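Local coordinates for protein xylose isomerase-like TIM barrel (Anabaena variabilis ATCC 29413, PDB 2QW5) that probably acts as a zinc-dependent sugar or sugar-phosphate isomerase or epimerase, and binds zinc and D-xylose at one end of its barrel, at residues S208-H219 with R242-R253. Numbering follows the deposited sequence.
Sequences SKQVGVVIDSAH and RLHYVQVSPPDR. With ZN (zinc ion), chain D; XLS (D-xylose), chain C.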
loop_
_atom_site.group_PDB
_atom_site.type_symbol
_atom_site.label_atom_id
_atom_site.label_comp_id
_atom_site.label_asym_id
_atom_site.label_seq_id
_atom_site.Cartn_x
_atom_site.Cartn_y
_atom_site.Cartn_z
ATOM N N SER A 208 -15.793 -36.524 -1.249
ATOM C CA SER A 208 -16.064 -36.497 -2.686
ATOM C C SER A 208 -14.860 -36.450 -3.655
ATOM O O SER A 208 -14.125 -35.445 -3.720
ATOM C CB SER A 208 -16.993 -35.350 -3.011
ATOM O OG SER A 208 -17.160 -35.269 -4.415
ATOM N N LYS A 209 -14.724 -37.496 -4.476
ATOM C CA LYS A 209 -13.677 -37.590 -5.488
ATOM C C LYS A 209 -13.954 -36.676 -6.693
ATOM O O LYS A 209 -13.094 -36.484 -7.559
ATOM C CB LYS A 209 -13.504 -39.032 -5.990
ATOM C CG LYS A 209 -13.083 -40.059 -4.952
ATOM C CD LYS A 209 -11.785 -39.734 -4.199
ATOM C CE LYS A 209 -11.299 -40.973 -3.378
ATOM N NZ LYS A 209 -11.206 -42.244 -4.265
ATOM N N GLN A 210 -15.169 -36.132 -6.759
ATOM C CA GLN A 210 -15.523 -35.112 -7.767
ATOM C C GLN A 210 -14.621 -33.866 -7.529
ATOM O O GLN A 210 -14.420 -33.056 -8.446
ATOM C CB GLN A 210 -17.001 -34.730 -7.626
ATOM C CG GLN A 210 -17.607 -34.033 -8.849
ATOM C CD GLN A 210 -17.706 -34.918 -10.098
ATOM O OE1 GLN A 210 -17.481 -36.125 -10.034
ATOM N NE2 GLN A 210 -18.124 -34.328 -11.234
ATOM N N VAL A 211 -14.146 -33.709 -6.280
ATOM C CA VAL A 211 -13.225 -32.645 -5.885
ATOM C C VAL A 211 -11.797 -33.174 -6.018
ATOM O O VAL A 211 -11.332 -33.984 -5.228
ATOM C CB VAL A 211 -13.477 -32.122 -4.455
ATOM C CG1 VAL A 211 -12.453 -30.980 -4.103
ATOM C CG2 VAL A 211 -14.944 -31.623 -4.284
ATOM N N GLY A 212 -11.104 -32.712 -7.049
ATOM C CA GLY A 212 -9.730 -33.118 -7.313
ATOM C C GLY A 212 -8.819 -31.953 -7.614
ATOM O O GLY A 212 -8.958 -30.863 -7.027
ATOM N N VAL A 213 -7.873 -32.190 -8.525
ATOM C CA VAL A 213 -6.820 -31.206 -8.775
ATOM C C VAL A 213 -6.567 -30.896 -10.231
ATOM O O VAL A 213 -6.848 -31.700 -11.112
ATOM C CB VAL A 213 -5.446 -31.682 -8.160
ATOM C CG1 VAL A 213 -5.645 -32.286 -6.796
ATOM C CG2 VAL A 213 -4.762 -32.689 -9.014
ATOM N N VAL A 214 -6.027 -29.700 -10.433
ATOM C CA VAL A 214 -5.377 -29.340 -11.678
ATOM C C VAL A 214 -3.898 -29.191 -11.285
ATOM O O VAL A 214 -3.598 -28.606 -10.232
ATOM C CB VAL A 214 -5.896 -28.048 -12.330
ATOM C CG1 VAL A 214 -6.052 -26.893 -11.305
ATOM C CG2 VAL A 214 -5.002 -27.692 -13.507
ATOM N N ILE A 215 -2.995 -29.770 -12.088
ATOM C CA ILE A 215 -1.563 -29.572 -11.941
ATOM C C ILE A 215 -1.160 -28.641 -13.078
ATOM O O ILE A 215 -1.359 -28.990 -14.236
ATOM C CB ILE A 215 -0.742 -30.877 -12.000
ATOM C CG1 ILE A 215 -1.228 -31.902 -10.950
ATOM C CG2 ILE A 215 0.770 -30.558 -11.781
ATOM C CD1 ILE A 215 -0.553 -33.228 -11.108
ATOM N N ASP A 216 -0.629 -27.470 -12.714
ATOM C CA ASP A 216 -0.148 -26.414 -13.631
ATOM C C ASP A 216 1.377 -26.433 -13.467
ATOM O O ASP A 216 1.875 -26.283 -12.328
ATOM C CB ASP A 216 -0.754 -25.094 -13.199
ATOM C CG ASP A 216 -0.184 -23.862 -13.935
ATOM O OD1 ASP A 216 1.044 -23.728 -14.078
ATOM O OD2 ASP A 216 -0.988 -22.993 -14.288
ATOM N N SER A 217 2.100 -26.607 -14.578
ATOM C CA SER A 217 3.565 -26.726 -14.570
ATOM C C SER A 217 4.295 -25.505 -13.992
ATOM O O SER A 217 5.307 -25.680 -13.305
ATOM C CB SER A 217 4.087 -27.026 -15.974
ATOM O OG SER A 217 3.765 -25.966 -16.895
ATOM N N ALA A 218 3.784 -24.285 -14.249
ATOM C CA ALA A 218 4.378 -23.041 -13.679
ATOM C C ALA A 218 4.356 -23.076 -12.147
ATOM O O ALA A 218 5.391 -22.825 -11.508
ATOM C CB ALA A 218 3.645 -21.796 -14.170
ATOM N N HIS A 219 3.203 -23.435 -11.571
ATOM C CA HIS A 219 3.076 -23.562 -10.091
ATOM C C HIS A 219 3.859 -24.718 -9.525
ATOM O O HIS A 219 4.447 -24.569 -8.420
ATOM C CB HIS A 219 1.628 -23.601 -9.617
ATOM C CG HIS A 219 0.829 -22.429 -10.072
ATOM N ND1 HIS A 219 1.263 -21.131 -9.919
ATOM C CD2 HIS A 219 -0.380 -22.359 -10.669
ATOM C CE1 HIS A 219 0.368 -20.312 -10.450
ATOM N NE2 HIS A 219 -0.665 -21.028 -10.858
ATOM N N ARG A 242 -8.452 -38.425 -8.814
ATOM C CA ARG A 242 -8.493 -36.974 -8.561
ATOM C C ARG A 242 -7.614 -36.089 -9.445
ATOM O O ARG A 242 -7.495 -34.896 -9.149
ATOM C CB ARG A 242 -8.208 -36.714 -7.080
ATOM C CG ARG A 242 -9.385 -37.056 -6.240
ATOM C CD ARG A 242 -9.106 -36.974 -4.775
ATOM N NE ARG A 242 -10.212 -36.295 -4.111
ATOM C CZ ARG A 242 -10.478 -36.288 -2.810
ATOM N NH1 ARG A 242 -9.762 -36.973 -1.938
ATOM N NH2 ARG A 242 -11.511 -35.590 -2.391
ATOM N N LEU A 243 -7.028 -36.641 -10.519
ATOM C CA LEU A 243 -6.210 -35.863 -11.446
ATOM C C LEU A 243 -7.135 -35.480 -12.565
ATOM O O LEU A 243 -7.186 -36.127 -13.580
ATOM C CB LEU A 243 -4.955 -36.619 -11.898
ATOM C CG LEU A 243 -3.921 -35.913 -12.812
ATOM C CD1 LEU A 243 -3.685 -34.475 -12.490
ATOM C CD2 LEU A 243 -2.612 -36.666 -12.726
ATOM N N HIS A 244 -7.865 -34.383 -12.353
ATOM C CA HIS A 244 -8.889 -33.944 -13.285
ATOM C C HIS A 244 -8.451 -33.101 -14.453
ATOM O O HIS A 244 -9.203 -32.977 -15.426
ATOM C CB HIS A 244 -9.990 -33.208 -12.528
ATOM C CG HIS A 244 -10.668 -34.043 -11.480
ATOM N ND1 HIS A 244 -10.843 -35.404 -11.610
ATOM C CD2 HIS A 244 -11.314 -33.690 -10.349
ATOM C CE1 HIS A 244 -11.517 -35.855 -10.567
ATOM N NE2 HIS A 244 -11.831 -34.834 -9.796
ATOM N N TYR A 245 -7.283 -32.469 -14.364
ATOM C CA TYR A 245 -6.878 -31.502 -15.400
ATOM C C TYR A 245 -5.401 -31.192 -15.324
ATOM O O TYR A 245 -4.799 -31.355 -14.278
ATOM C CB TYR A 245 -7.680 -30.230 -15.174
ATOM C CG TYR A 245 -7.767 -29.228 -16.311
ATOM C CD1 TYR A 245 -8.206 -29.588 -17.591
ATOM C CD2 TYR A 245 -7.551 -27.879 -16.064
ATOM C CE1 TYR A 245 -8.392 -28.599 -18.606
ATOM C CE2 TYR A 245 -7.721 -26.908 -17.068
ATOM C CZ TYR A 245 -8.133 -27.268 -18.313
ATOM O OH TYR A 245 -8.261 -26.291 -19.263
ATOM N N VAL A 246 -4.831 -30.707 -16.426
ATOM C CA VAL A 246 -3.386 -30.422 -16.525
ATOM C C VAL A 246 -3.200 -29.179 -17.394
ATOM O O VAL A 246 -3.823 -29.089 -18.456
ATOM C CB VAL A 246 -2.592 -31.596 -17.154
ATOM C CG1 VAL A 246 -1.132 -31.206 -17.427
ATOM C CG2 VAL A 246 -2.604 -32.818 -16.257
ATOM N N GLN A 247 -2.368 -28.245 -16.904
ATOM C CA GLN A 247 -2.020 -27.014 -17.588
ATOM C C GLN A 247 -0.505 -26.906 -17.824
ATOM O O GLN A 247 0.305 -27.240 -16.942
ATOM C CB GLN A 247 -2.485 -25.816 -16.803
ATOM C CG GLN A 247 -3.948 -25.707 -16.653
ATOM C CD GLN A 247 -4.305 -24.461 -15.905
ATOM O OE1 GLN A 247 -3.715 -24.161 -14.876
ATOM N NE2 GLN A 247 -5.238 -23.687 -16.449
ATOM N N VAL A 248 -0.127 -26.498 -19.040
ATOM C CA VAL A 248 1.273 -26.263 -19.393
ATOM C C VAL A 248 1.403 -24.745 -19.482
ATOM O O VAL A 248 0.636 -24.069 -20.206
ATOM C CB VAL A 248 1.753 -26.996 -20.674
ATOM C CG1 VAL A 248 1.865 -28.509 -20.359
ATOM C CG2 VAL A 248 0.838 -26.709 -21.873
ATOM N N SER A 249 2.368 -24.228 -18.728
ATOM C CA SER A 249 2.600 -22.793 -18.595
ATOM C C SER A 249 4.032 -22.602 -18.161
ATOM O O SER A 249 4.476 -23.295 -17.223
ATOM C CB SER A 249 1.702 -22.227 -17.504
ATOM O OG SER A 249 1.720 -20.822 -17.520
ATOM N N PRO A 250 4.762 -21.656 -18.788
ATOM C CA PRO A 250 6.158 -21.482 -18.432
ATOM C C PRO A 250 6.277 -20.764 -17.074
ATOM O O PRO A 250 5.295 -20.197 -16.602
ATOM C CB PRO A 250 6.682 -20.637 -19.601
ATOM C CG PRO A 250 5.577 -19.805 -19.970
ATOM C CD PRO A 250 4.351 -20.655 -19.780
ATOM N N PRO A 251 7.451 -20.800 -16.426
ATOM C CA PRO A 251 7.591 -20.096 -15.118
ATOM C C PRO A 251 7.222 -18.613 -15.092
ATOM O O PRO A 251 6.638 -18.151 -14.110
ATOM C CB PRO A 251 9.078 -20.267 -14.804
ATOM C CG PRO A 251 9.399 -21.615 -15.426
ATOM C CD PRO A 251 8.682 -21.543 -16.761
ATOM N N ASP A 252 7.520 -17.889 -16.181
ATOM C CA ASP A 252 7.181 -16.468 -16.252
ATOM C C ASP A 252 5.749 -16.200 -16.735
ATOM O O ASP A 252 5.365 -15.054 -16.833
ATOM C CB ASP A 252 8.223 -15.680 -17.064
ATOM C CG ASP A 252 7.942 -15.653 -18.570
ATOM O OD1 ASP A 252 7.235 -16.527 -19.087
ATOM O OD2 ASP A 252 8.472 -14.721 -19.224
ATOM N N ARG A 253 5.016 -17.262 -17.072
ATOM C CA ARG A 253 3.617 -17.278 -17.535
ATOM C C ARG A 253 3.431 -16.693 -18.933
ATOM O O ARG A 253 2.308 -16.535 -19.323
ATOM C CB ARG A 253 2.623 -16.626 -16.569
ATOM C CG ARG A 253 2.843 -16.837 -15.093
ATOM C CD ARG A 253 3.071 -18.231 -14.631
ATOM N NE ARG A 253 2.012 -19.182 -14.927
ATOM C CZ ARG A 253 0.881 -19.390 -14.239
ATOM N NH1 ARG A 253 0.496 -18.626 -13.195
ATOM N NH2 ARG A 253 0.065 -20.337 -14.672
HETATM ZN ZN ZN D . -3.052 -22.095 -13.871
HETATM C C1 XLS C . -3.792 -17.817 -11.696
HETATM C C2 XLS C . -5.202 -18.073 -11.177
HETATM C C3 XLS C . -6.093 -16.784 -11.081
HETATM C C4 XLS C . -7.548 -16.999 -11.446
HETATM O O1 XLS C . -2.608 -18.496 -11.261
HETATM O O2 XLS C . -5.834 -19.142 -11.881
HETATM O O3 XLS C . -5.713 -15.626 -11.826
HETATM O O4 XLS C . -8.026 -18.096 -10.721
HETATM O O HOH W 1 -2.653 -20.273 -13.071
#
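Asp-216 and Gln-247 sit abreast at the C-terminal ends of parallel strands 211-216 and 243-248 and share the zinc ion: Asp-216 OD2 binds it at 2.3 Å and Gln-247 OE1 at 2.4 Å. Glu-183 and Glu-281 supply the remaining protein ligands, and Glu-49 OE2 holds Gln-247 NE2. Asp-216 has CG anti to its own nitrogen (chi1 172°), which carries the carboxylate between the metal and Arg-253. The guanidinium plane stands 74° from that carboxylate; Arg-253 NH2 comes within 2.9 Å of Asp-216 OD2, while the salt bridge runs to Asp-216 OD1, well out of the guanidinium plane and held by charge alone. OD1 also caps the helix that follows, through weak bonds from Ala-218 N and His-219 N. Packing is tight here: Ala-218 CB presses on one face of the guanidinium, 3.2 Å from Arg-253 NE, while Ser-249 OG, itself bonded to Glu-281 O, takes the NE hydrogen. His-219 NE2 donates to xylose O1, which lies in the imidazole plane.

Midway, a beta bulge shifts the register between Val-213 and Val-214; Val-213 O receives weak bonds from both His-244 N and Tyr-245 N. Val-214 and Gln-247 face the barrel interior beside Tyr-245, whereas Ile-215 CD1 meets Leu-243 CD1 at 3.6 Å on the outward face.

At the N-terminal end the solvent side begins: exposed Lys-209 lays CD over one guanidinium face of the buried Arg-242, whose NE bonds Val-211 O (2.8 Å) and NH2 reaches Ser-208 O weakly. His-244 NE2 donates to Lys-209 O almost within its ring plane. A leucine in place of Arg-242 would probably deprive both carbonyls of these donors and weaken the hold on the 208-211 turn. These are neighbouring strands six and seven of a TIM barrel, with metal and sugar at the C-terminal strand ends, as in xylose isomerase-like enzymes.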